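Local atomic coordinates of sensor protein (Haloarcula marismortui ATCC 43049, PDB entry 3BWL), a protein that probably works as a phosphorelay sensor histidine kinase, transferring phosphate from ATP to a protein histidine, and is represented here by its PAS domain. Residues Leu50-Ser55 and Trp63-Met68; Gly91-Arg96 and Ala120-Ile125; Leu107-Phe110 and Glu115-Phe118. One frame throughout, in Å; residues are numbered along the deposited sequence. Where two conformers were deposited one is given.

Contact 1. Residues Leu50-Ser55 and Trp63-Met68; sequences LGYDES and WEFDLM. With I3A (1H-indole-3-carbaldehyde), chain F.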
loop_
_atom_site.group_PDB
_atom_site.type_symbol
_atom_site.label_atom_id
_atom_site.label_comp_id
_atom_site.label_asym_id
_atom_site.label_seq_id
_atom_site.Cartn_x
_atom_site.Cartn_y
_atom_site.Cartn_z
ATOM N N LEU A 50 15.885 3.296 -1.313
ATOM C CA LEU A 50 17.121 2.652 -1.826
ATOM C C LEU A 50 18.090 3.599 -2.524
ATOM O O LEU A 50 19.207 3.212 -2.813
ATOM C CB LEU A 50 16.765 1.455 -2.724
ATOM C CG LEU A 50 16.014 0.344 -1.968
ATOM C CD1 LEU A 50 15.911 -0.872 -2.878
ATOM C CD2 LEU A 50 16.703 -0.035 -0.663
ATOM N N GLY A 51 17.661 4.839 -2.755
ATOM C CA GLY A 51 18.486 5.885 -3.420
ATOM C C GLY A 51 18.606 5.784 -4.933
ATOM O O GLY A 51 19.553 6.314 -5.531
ATOM N N TYR A 52 17.677 5.087 -5.568
ATOM C CA TYR A 52 17.707 4.924 -7.031
ATOM C C TYR A 52 16.614 5.720 -7.710
ATOM O O TYR A 52 15.576 5.981 -7.104
ATOM C CB TYR A 52 17.468 3.461 -7.391
ATOM C CG TYR A 52 18.651 2.586 -7.118
ATOM C CD1 TYR A 52 19.751 2.623 -7.962
ATOM C CD2 TYR A 52 18.677 1.747 -5.999
ATOM C CE1 TYR A 52 20.824 1.852 -7.738
ATOM C CE2 TYR A 52 19.782 0.946 -5.757
ATOM C CZ TYR A 52 20.843 1.020 -6.644
ATOM O OH TYR A 52 21.966 0.285 -6.468
ATOM N N ASP A 53 16.864 6.126 -8.955
ATOM C CA ASP A 53 15.810 6.656 -9.808
ATOM C C ASP A 53 15.062 5.441 -10.329
ATOM O O ASP A 53 15.661 4.378 -10.524
ATOM C CB ASP A 53 16.410 7.426 -10.989
ATOM C CG ASP A 53 15.355 8.155 -11.816
ATOM O OD1 ASP A 53 14.864 9.213 -11.361
ATOM O OD2 ASP A 53 15.019 7.673 -12.920
ATOM N N GLU A 54 13.775 5.613 -10.601
ATOM C CA GLU A 54 12.944 4.560 -11.167
ATOM C C GLU A 54 13.594 3.895 -12.400
ATOM O O GLU A 54 13.511 2.680 -12.574
ATOM C CB GLU A 54 11.569 5.139 -11.523
ATOM C CG GLU A 54 10.599 4.140 -12.067
ATOM C CD GLU A 54 9.269 4.758 -12.429
ATOM O OE1 GLU A 54 9.210 5.532 -13.417
ATOM O OE2 GLU A 54 8.277 4.456 -11.738
ATOM N N SER A 55 14.223 4.713 -13.245
ATOM C CA SER A 55 14.865 4.227 -14.467
ATOM C C SER A 55 16.017 3.241 -14.203
ATOM O O SER A 55 16.380 2.463 -15.107
ATOM C CB SER A 55 15.344 5.397 -15.344
ATOM O OG SER A 55 16.456 6.060 -14.753
ATOM N N TRP A 63 16.649 -9.975 -7.387
ATOM C CA TRP A 63 17.849 -10.489 -6.698
ATOM C C TRP A 63 19.034 -9.533 -6.851
ATOM O O TRP A 63 20.028 -9.702 -6.150
ATOM C CB TRP A 63 18.243 -11.869 -7.221
ATOM C CG TRP A 63 18.422 -11.933 -8.703
ATOM C CD1 TRP A 63 19.549 -11.612 -9.396
ATOM C CD2 TRP A 63 17.476 -12.420 -9.671
ATOM N NE1 TRP A 63 19.354 -11.821 -10.737
ATOM C CE2 TRP A 63 18.098 -12.343 -10.932
ATOM C CE3 TRP A 63 16.170 -12.912 -9.589
ATOM C CZ2 TRP A 63 17.463 -12.753 -12.113
ATOM C CZ3 TRP A 63 15.510 -13.300 -10.787
ATOM C CH2 TRP A 63 16.166 -13.222 -12.023
ATOM N N GLU A 64 18.933 -8.549 -7.760
ATOM C CA GLU A 64 20.028 -7.574 -7.905
ATOM C C GLU A 64 20.065 -6.609 -6.722
ATOM O O GLU A 64 21.107 -5.968 -6.466
ATOM C CB GLU A 64 19.929 -6.774 -9.219
ATOM C CG GLU A 64 19.965 -7.643 -10.454
ATOM C CD GLU A 64 19.920 -6.831 -11.747
ATOM O OE1 GLU A 64 20.841 -6.010 -11.968
ATOM O OE2 GLU A 64 18.978 -7.027 -12.547
ATOM N N PHE A 65 18.936 -6.515 -6.004
ATOM C CA PHE A 65 18.761 -5.568 -4.900
ATOM C C PHE A 65 18.724 -6.233 -3.518
ATOM O O PHE A 65 18.973 -5.573 -2.562
ATOM C CB PHE A 65 17.440 -4.788 -5.082
ATOM C CG PHE A 65 17.447 -3.948 -6.306
ATOM C CD1 PHE A 65 18.087 -2.717 -6.304
ATOM C CD2 PHE A 65 16.904 -4.442 -7.492
ATOM C CE1 PHE A 65 18.141 -1.944 -7.439
ATOM C CE2 PHE A 65 16.974 -3.700 -8.645
ATOM C CZ PHE A 65 17.575 -2.437 -8.622
ATOM N N ASP A 66 18.303 -7.502 -3.444
ATOM C CA ASP A 66 18.196 -8.210 -2.172
ATOM C C ASP A 66 19.399 -9.118 -1.991
ATOM O O ASP A 66 19.572 -10.093 -2.741
ATOM C CB ASP A 66 16.920 -9.058 -2.144
ATOM C CG ASP A 66 16.589 -9.522 -0.740
ATOM O OD1 ASP A 66 17.537 -9.662 0.097
ATOM O OD2 ASP A 66 15.388 -9.742 -0.451
ATOM N N LEU A 67 20.284 -8.722 -1.088
ATOM C CA LEU A 67 21.500 -9.482 -0.752
ATOM C C LEU A 67 21.287 -10.856 -0.140
ATOM O O LEU A 67 22.258 -11.637 -0.029
ATOM C CB LEU A 67 22.338 -8.666 0.223
ATOM C CG LEU A 67 22.906 -7.333 -0.279
ATOM C CD1 LEU A 67 23.465 -6.527 0.906
ATOM C CD2 LEU A 67 23.966 -7.491 -1.360
HETATM N N MSE A 68 20.057 -11.149 0.272
HETATM C CA MSE A 68 19.736 -12.408 0.898
HETATM C C MSE A 68 19.193 -13.457 -0.094
HETATM O O MSE A 68 18.936 -14.597 0.309
HETATM C CB MSE A 68 18.742 -12.167 2.041
HETATM C CG MSE A 68 18.895 -13.120 3.186
HETATM SE SE MSE A 68 17.702 -12.583 4.633
HETATM C CE MSE A 68 18.869 -11.466 5.639
HETATM O O I3A F . 9.572 -8.234 -4.174
HETATM C "C3'" I3A F . 10.461 -7.930 -3.386
HETATM C C3 I3A F . 11.403 -8.984 -2.870
HETATM C C2 I3A F . 12.486 -8.621 -2.025
HETATM N N I3A F . 13.107 -9.827 -1.806
HETATM C C8 I3A F . 12.498 -10.853 -2.467
HETATM C C9 I3A F . 11.414 -10.358 -3.185
HETATM C C4 I3A F . 10.596 -11.223 -3.943
HETATM C C5 I3A F . 10.922 -12.603 -4.005
HETATM C C6 I3A F . 12.038 -13.099 -3.311
HETATM C C7 I3A F . 12.817 -12.219 -2.534
#
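L50 and F65 make the nearest backbone approach, with CA atoms 8.9 Å apart, and no hydrogen bond joins the two segments. L50 closes helix 44-50, and G51, with positive phi, ends it in a Schellman motif before the chain runs on as loop; 63-68 belongs to the same long connection toward helix 71-79. The bridge between them is a T-shaped pair: the F65 ring turns its edge toward one face of the Y52 ring, F65 CE1 lying 3.7 Å from Y52 CE2, with the planes at 85°. L50 CD1 adds a looser apolar touch, 4.5 Å from F65 CD1. D66, next along the chain, lines the ligand pocket. It has CG anti to its amide nitrogen (chi1 -166°), and D66 OD2 accepts a hydrogen bond from the indole N of the bound 1H-indole-3-carbaldehyde at 2.7 Å. D66 OD1 accepts from M68 N (2.9 Å), an Asx turn, and also from L92 N of strand 86-94, which fixes the rotation of the carboxylate. With a leucine at D66, the ligand N-H would probably lose its acceptor and the M68 and L92 amides theirs. Both oxygens of this buried group accept N-H donors, consistent with an ionised carboxylate suited to a ligand that donates here.

Contact 2. Residues Gly91-Arg96 and Ala120-Ile125; sequences GLYERR and AISRDI. With I3A (1H-indole-3-carbaldehyde), chain F.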
loop_
_atom_site.group_PDB
_atom_site.type_symbol
_atom_site.label_atom_id
_atom_site.label_comp_id
_atom_site.label_asym_id
_atom_site.label_seq_id
_atom_site.Cartn_x
_atom_site.Cartn_y
_atom_site.Cartn_z
ATOM N N GLY A 91 14.320 -10.037 4.025
ATOM C CA GLY A 91 15.271 -9.745 2.955
ATOM C C GLY A 91 16.234 -8.686 3.440
ATOM O O GLY A 91 16.094 -8.197 4.573
ATOM N N LEU A 92 17.185 -8.336 2.597
ATOM C CA LEU A 92 18.200 -7.348 2.964
ATOM C C LEU A 92 18.565 -6.520 1.733
ATOM O O LEU A 92 19.372 -6.955 0.893
ATOM C CB LEU A 92 19.454 -8.022 3.591
ATOM C CG LEU A 92 20.576 -7.061 3.974
ATOM C CD1 LEU A 92 20.237 -6.333 5.298
ATOM C CD2 LEU A 92 21.887 -7.900 4.148
ATOM N N TYR A 93 17.943 -5.350 1.593
ATOM C CA TYR A 93 18.192 -4.519 0.425
ATOM C C TYR A 93 19.543 -3.819 0.516
ATOM O O TYR A 93 19.966 -3.435 1.591
ATOM C CB TYR A 93 17.104 -3.449 0.270
ATOM C CG TYR A 93 15.752 -4.003 -0.156
ATOM C CD1 TYR A 93 15.650 -4.861 -1.261
ATOM C CD2 TYR A 93 14.581 -3.627 0.497
ATOM C CE1 TYR A 93 14.414 -5.346 -1.668
ATOM C CE2 TYR A 93 13.314 -4.105 0.103
ATOM C CZ TYR A 93 13.254 -4.984 -0.970
ATOM O OH TYR A 93 12.040 -5.473 -1.362
ATOM N N GLU A 94 20.180 -3.694 -0.633
ATOM C CA GLU A 94 21.401 -2.913 -0.779
ATOM C C GLU A 94 21.040 -1.603 -1.448
ATOM O O GLU A 94 20.516 -1.585 -2.588
ATOM C CB GLU A 94 22.381 -3.668 -1.654
ATOM C CG GLU A 94 23.763 -3.045 -1.689
ATOM C CD GLU A 94 24.722 -3.905 -2.500
ATOM O OE1 GLU A 94 24.348 -4.342 -3.619
ATOM O OE2 GLU A 94 25.840 -4.172 -2.022
ATOM N N ARG A 95 21.286 -0.508 -0.736
ATOM C CA ARG A 95 21.078 0.811 -1.291
ATOM C C ARG A 95 22.150 1.171 -2.341
ATOM O O ARG A 95 23.257 0.563 -2.371
ATOM C CB ARG A 95 21.091 1.871 -0.184
ATOM C CG ARG A 95 20.038 1.631 0.937
ATOM C CD ARG A 95 19.780 2.971 1.608
ATOM N NE ARG A 95 18.836 2.842 2.713
ATOM C CZ ARG A 95 19.133 2.378 3.930
ATOM N NH1 ARG A 95 20.359 1.935 4.222
ATOM N NH2 ARG A 95 18.160 2.308 4.870
ATOM N N ARG A 96 21.853 2.205 -3.138
ATOM C CA ARG A 96 22.840 2.678 -4.128
ATOM C C ARG A 96 24.206 2.964 -3.512
ATOM O O ARG A 96 25.253 2.634 -4.096
ATOM C CB ARG A 96 22.344 3.917 -4.839
ATOM C CG ARG A 96 23.104 4.204 -6.147
ATOM C CD ARG A 96 22.373 5.341 -6.883
ATOM N NE ARG A 96 22.836 5.540 -8.253
ATOM C CZ ARG A 96 23.957 6.189 -8.571
ATOM N NH1 ARG A 96 24.303 6.338 -9.851
ATOM N NH2 ARG A 96 24.744 6.675 -7.608
ATOM N N ALA A 120 4.759 -6.873 -3.657
ATOM C CA ALA A 120 5.629 -6.968 -2.482
ATOM C C ALA A 120 5.612 -5.664 -1.711
ATOM O O ALA A 120 5.883 -4.620 -2.248
ATOM C CB ALA A 120 7.054 -7.317 -2.885
ATOM N N ILE A 121 5.228 -5.754 -0.452
ATOM C CA ILE A 121 5.289 -4.615 0.454
ATOM C C ILE A 121 6.451 -4.881 1.438
ATOM O O ILE A 121 6.417 -5.832 2.242
ATOM C CB ILE A 121 3.926 -4.405 1.221
ATOM C CG1 ILE A 121 2.707 -4.505 0.276
ATOM C CG2 ILE A 121 3.955 -3.115 2.013
ATOM C CD1 ILE A 121 2.678 -3.563 -0.913
ATOM N N SER A 122 7.480 -4.059 1.361
ATOM C CA SER A 122 8.689 -4.223 2.218
ATOM C C SER A 122 8.700 -3.215 3.358
ATOM O O SER A 122 8.554 -1.996 3.131
ATOM C CB SER A 122 9.961 -4.093 1.372
ATOM O OG SER A 122 9.926 -5.009 0.254
ATOM N N ARG A 123 8.822 -3.735 4.572
ATOM C CA ARG A 123 8.846 -2.915 5.777
ATOM C C ARG A 123 10.254 -2.937 6.390
ATOM O O ARG A 123 10.780 -4.003 6.680
ATOM C CB ARG A 123 7.810 -3.377 6.806
ATOM C CG ARG A 123 7.879 -2.493 7.991
ATOM C CD ARG A 123 6.682 -2.582 8.857
ATOM N NE ARG A 123 5.492 -2.115 8.123
ATOM C CZ ARG A 123 4.301 -2.058 8.706
ATOM N NH1 ARG A 123 4.211 -2.421 10.005
ATOM N NH2 ARG A 123 3.239 -1.647 8.017
ATOM N N ASP A 124 10.835 -1.757 6.588
ATOM C CA ASP A 124 12.127 -1.620 7.234
ATOM C C ASP A 124 12.043 -2.180 8.673
ATOM O O ASP A 124 11.156 -1.808 9.463
ATOM C CB ASP A 124 12.520 -0.128 7.255
ATOM C CG ASP A 124 13.984 0.111 7.614
ATOM O OD1 ASP A 124 14.682 -0.788 8.141
ATOM O OD2 ASP A 124 14.466 1.233 7.326
ATOM N N ILE A 125 12.924 -3.120 8.979
ATOM C CA ILE A 125 12.990 -3.676 10.308
ATOM C C ILE A 125 14.348 -3.370 10.965
ATOM O O ILE A 125 14.805 -4.149 11.812
ATOM C CB ILE A 125 12.627 -5.206 10.314
ATOM C CG1 ILE A 125 13.625 -5.997 9.476
ATOM C CG2 ILE A 125 11.159 -5.380 9.862
ATOM C CD1 ILE A 125 13.308 -7.513 9.318
HETATM O O I3A F . 9.572 -8.234 -4.174
HETATM C "C3'" I3A F . 10.461 -7.930 -3.386
HETATM C C3 I3A F . 11.403 -8.984 -2.870
HETATM C C2 I3A F . 12.486 -8.621 -2.025
HETATM N N I3A F . 13.107 -9.827 -1.806
HETATM C C8 I3A F . 12.498 -10.853 -2.467
HETATM C C9 I3A F . 11.414 -10.358 -3.185
HETATM C C4 I3A F . 10.596 -11.223 -3.943
HETATM C C5 I3A F . 10.922 -12.603 -4.005
HETATM C C6 I3A F . 12.038 -13.099 -3.311
HETATM C C7 I3A F . 12.817 -12.219 -2.534
#
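Y93 and S122 meet through their hydroxyls, Y93 OH lying 2.7 Å from S122 OG, a hydrogen bond in which either group may be the donor. It spans two strands that are not neighbours: 86-94 and 115-124 lie on either side of 100-112 in the antiparallel PAS sheet, so the tyrosine has to reach past the strand between them. Its CG sits anti to the carbonyl carbon (chi1 -71°), which sends the ring toward 120-125. The serine comes in at the ring edge, where S122 CB lies near the ring plane, 3.6 Å from Y93 CE2. S122 itself has OG beside its own backbone N (chi1 -54°), turned toward the phenol.

The same phenol borders the ligand. Y93 OH lies 3.2 Å from C2 of the 1H-indole-3-carbaldehyde, a carbon with which it makes contact but no hydrogen bond, and A120 CB comes within 3.0 Å of the aldehyde O of the same 1H-indole-3-carbaldehyde, a tight contact with no hydrogen bond.

Among the charged groups, R95 NH2 and D124 OD2 stay 4.6 Å apart, too far for a salt bridge. R95 is held instead by S99 OG at NH1, with a weak bond from NE to E49 O. R123, whose CB points away from 91-96, forms salt bridges with D28 and with E104 of the second subunit, and a hydrogen bond to I121 O of that subunit. D124 O accepts from K88 NZ of that second subunit.

The two hydroxyls of this buried contact are thus partners in one bond, which ties Y93 down as a wall of the pocket; the ligand's ring nitrogen is left to D66, and the Y93-S122 bond probably serves to position the phenol rather than to bind the indole directly.

Contact 3. Residues Leu107-Phe110 and Glu115-Phe118; sequences LLRF and EDRF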
loop_
_atom_site.group_PDB
_atom_site.type_symbol
_atom_site.label_atom_id
_atom_site.label_comp_id
_atom_site.label_asym_id
_atom_site.label_seq_id
_atom_site.Cartn_x
_atom_site.Cartn_y
_atom_site.Cartn_z
ATOM N N LEU A 107 4.683 -10.699 0.594
ATOM C CA LEU A 107 4.572 -10.927 -0.811
ATOM C C LEU A 107 3.253 -11.631 -1.158
ATOM O O LEU A 107 2.832 -12.570 -0.464
ATOM C CB LEU A 107 5.753 -11.796 -1.255
ATOM C CG LEU A 107 5.918 -12.158 -2.733
ATOM C CD1 LEU A 107 6.231 -10.900 -3.516
ATOM C CD2 LEU A 107 7.095 -13.103 -2.896
ATOM N N LEU A 108 2.639 -11.185 -2.252
ATOM C CA LEU A 108 1.354 -11.714 -2.719
ATOM C C LEU A 108 1.469 -12.130 -4.172
ATOM O O LEU A 108 2.007 -11.371 -4.964
ATOM C CB LEU A 108 0.297 -10.583 -2.642
ATOM C CG LEU A 108 -1.054 -10.848 -3.321
ATOM C CD1 LEU A 108 -1.851 -12.030 -2.668
ATOM C CD2 LEU A 108 -1.914 -9.597 -3.361
ATOM N N ARG A 109 0.966 -13.317 -4.548
ATOM C CA ARG A 109 0.833 -13.655 -5.963
ATOM C C ARG A 109 -0.624 -13.361 -6.299
ATOM O O ARG A 109 -1.520 -13.773 -5.548
ATOM C CB ARG A 109 1.115 -15.160 -6.225
ATOM C CG ARG A 109 0.963 -15.517 -7.721
ATOM C CD ARG A 109 1.506 -16.920 -8.079
ATOM N NE ARG A 109 2.151 -16.871 -9.391
ATOM C CZ ARG A 109 3.152 -17.653 -9.799
ATOM N NH1 ARG A 109 3.638 -18.616 -9.024
ATOM N NH2 ARG A 109 3.661 -17.466 -11.006
ATOM N N PHE A 110 -0.871 -12.641 -7.392
ATOM C CA PHE A 110 -2.269 -12.317 -7.753
ATOM C C PHE A 110 -2.399 -11.968 -9.206
ATOM O O PHE A 110 -1.396 -11.824 -9.919
ATOM C CB PHE A 110 -2.843 -11.214 -6.858
ATOM C CG PHE A 110 -2.391 -9.795 -7.211
ATOM C CD1 PHE A 110 -3.328 -8.767 -7.266
ATOM C CD2 PHE A 110 -1.058 -9.490 -7.467
ATOM C CE1 PHE A 110 -2.921 -7.457 -7.537
ATOM C CE2 PHE A 110 -0.651 -8.181 -7.749
ATOM C CZ PHE A 110 -1.588 -7.183 -7.778
ATOM N N GLU A 115 -2.761 -10.344 -15.733
ATOM C CA GLU A 115 -1.360 -10.786 -15.742
ATOM C C GLU A 115 -0.985 -11.473 -14.446
ATOM O O GLU A 115 -1.509 -11.109 -13.391
ATOM C CB GLU A 115 -0.432 -9.589 -15.927
ATOM C CG GLU A 115 -0.628 -8.902 -17.276
ATOM C CD GLU A 115 0.184 -9.569 -18.347
ATOM O OE1 GLU A 115 -0.173 -10.693 -18.757
ATOM O OE2 GLU A 115 1.206 -8.982 -18.762
ATOM N N ASP A 116 -0.078 -12.447 -14.540
ATOM C CA ASP A 116 0.394 -13.181 -13.372
ATOM C C ASP A 116 1.452 -12.285 -12.725
ATOM O O ASP A 116 2.529 -12.079 -13.286
ATOM C CB ASP A 116 0.982 -14.545 -13.802
ATOM C CG ASP A 116 1.522 -15.378 -12.617
ATOM O OD1 ASP A 116 1.021 -15.292 -11.462
ATOM O OD2 ASP A 116 2.473 -16.155 -12.861
ATOM N N ARG A 117 1.140 -11.722 -11.564
ATOM C CA ARG A 117 2.079 -10.760 -10.932
ATOM C C ARG A 117 2.281 -11.045 -9.455
ATOM O O ARG A 117 1.484 -11.745 -8.843
ATOM C CB ARG A 117 1.581 -9.311 -11.093
ATOM C CG ARG A 117 1.603 -8.809 -12.557
ATOM C CD ARG A 117 3.043 -8.678 -13.052
ATOM N NE ARG A 117 3.132 -8.166 -14.414
ATOM C CZ ARG A 117 3.270 -8.936 -15.489
ATOM N NH1 ARG A 117 3.288 -10.263 -15.380
ATOM N NH2 ARG A 117 3.370 -8.381 -16.693
ATOM N N PHE A 118 3.346 -10.474 -8.893
ATOM C CA PHE A 118 3.565 -10.501 -7.457
ATOM C C PHE A 118 3.628 -9.048 -6.952
ATOM O O PHE A 118 4.266 -8.200 -7.573
ATOM C CB PHE A 118 4.900 -11.171 -7.107
ATOM C CG PHE A 118 4.910 -12.649 -7.379
ATOM C CD1 PHE A 118 4.703 -13.535 -6.335
ATOM C CD2 PHE A 118 5.079 -13.141 -8.678
ATOM C CE1 PHE A 118 4.680 -14.917 -6.562
ATOM C CE2 PHE A 118 5.058 -14.562 -8.936
ATOM C CZ PHE A 118 4.865 -15.420 -7.864
HETATM O O HOH W 1 -1.225 -14.938 -10.552
#
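R109 and F118 face each other as a non-hydrogen-bonded pair in the antiparallel beta hairpin of strands 100-112 and 115-124, with CA atoms 4.4 Å apart. The aliphatic part of the arginine passes over one face of the phenylalanine ring, its CG making a CH-pi contact 4.2 Å from the ring centroid. Farther out, F118 CZ sits over the middle of the guanidinium, 3.4 Å from R109 CZ; the two planes are inclined by 47°, so this is no parallel stack. R109 leaves the strand with CG anti to N (chi1 180°) and bends at chi3, which brings its NE side round to D116. There the guanidinium and carboxylate lie nearly coplanar, 10° apart, in a side-on salt bridge: R109 NE donates to D116 OD1 at 2.8 Å and R109 NH2 to D116 OD2 at 2.6 Å, each oxygen using its syn lone pair. This describes one of the two conformers of R109.

F110 and R117 form the adjacent hydrogen-bonded pair, bonded both ways through their backbones, with side chains on the opposite face of the sheet. There F110 also packs on N25 of the second subunit. On the R109 face, L107, which touches the bound indole, lays CD1 3.8 Å from F118 CB, while F118 CA directs its hydrogen toward L108 O at 3.1 Å.

All three contacts lie in one PAS domain. Contact 1, in the connection between helices 44-50 and 71-79, closes before contact 2 opens, and contact 3 is nested inside the loop that contact 2 closes. The centres of contacts 1 and 2 are about 9 Å apart, and backbone bonds link them, L67 N to L92 O and L50 O to R96 N; both reach the bound indole. The centre of contact 3 is about 19 Å from that of contact 1, on the other side of the chain's centre, and about 18 Å from that of contact 2. It shares strand 115-124 with contact 2, where A120 touches L107. Loop and sheet thus both contribute to the ligand pocket, and contacts 2 and 3 also touch the second subunit.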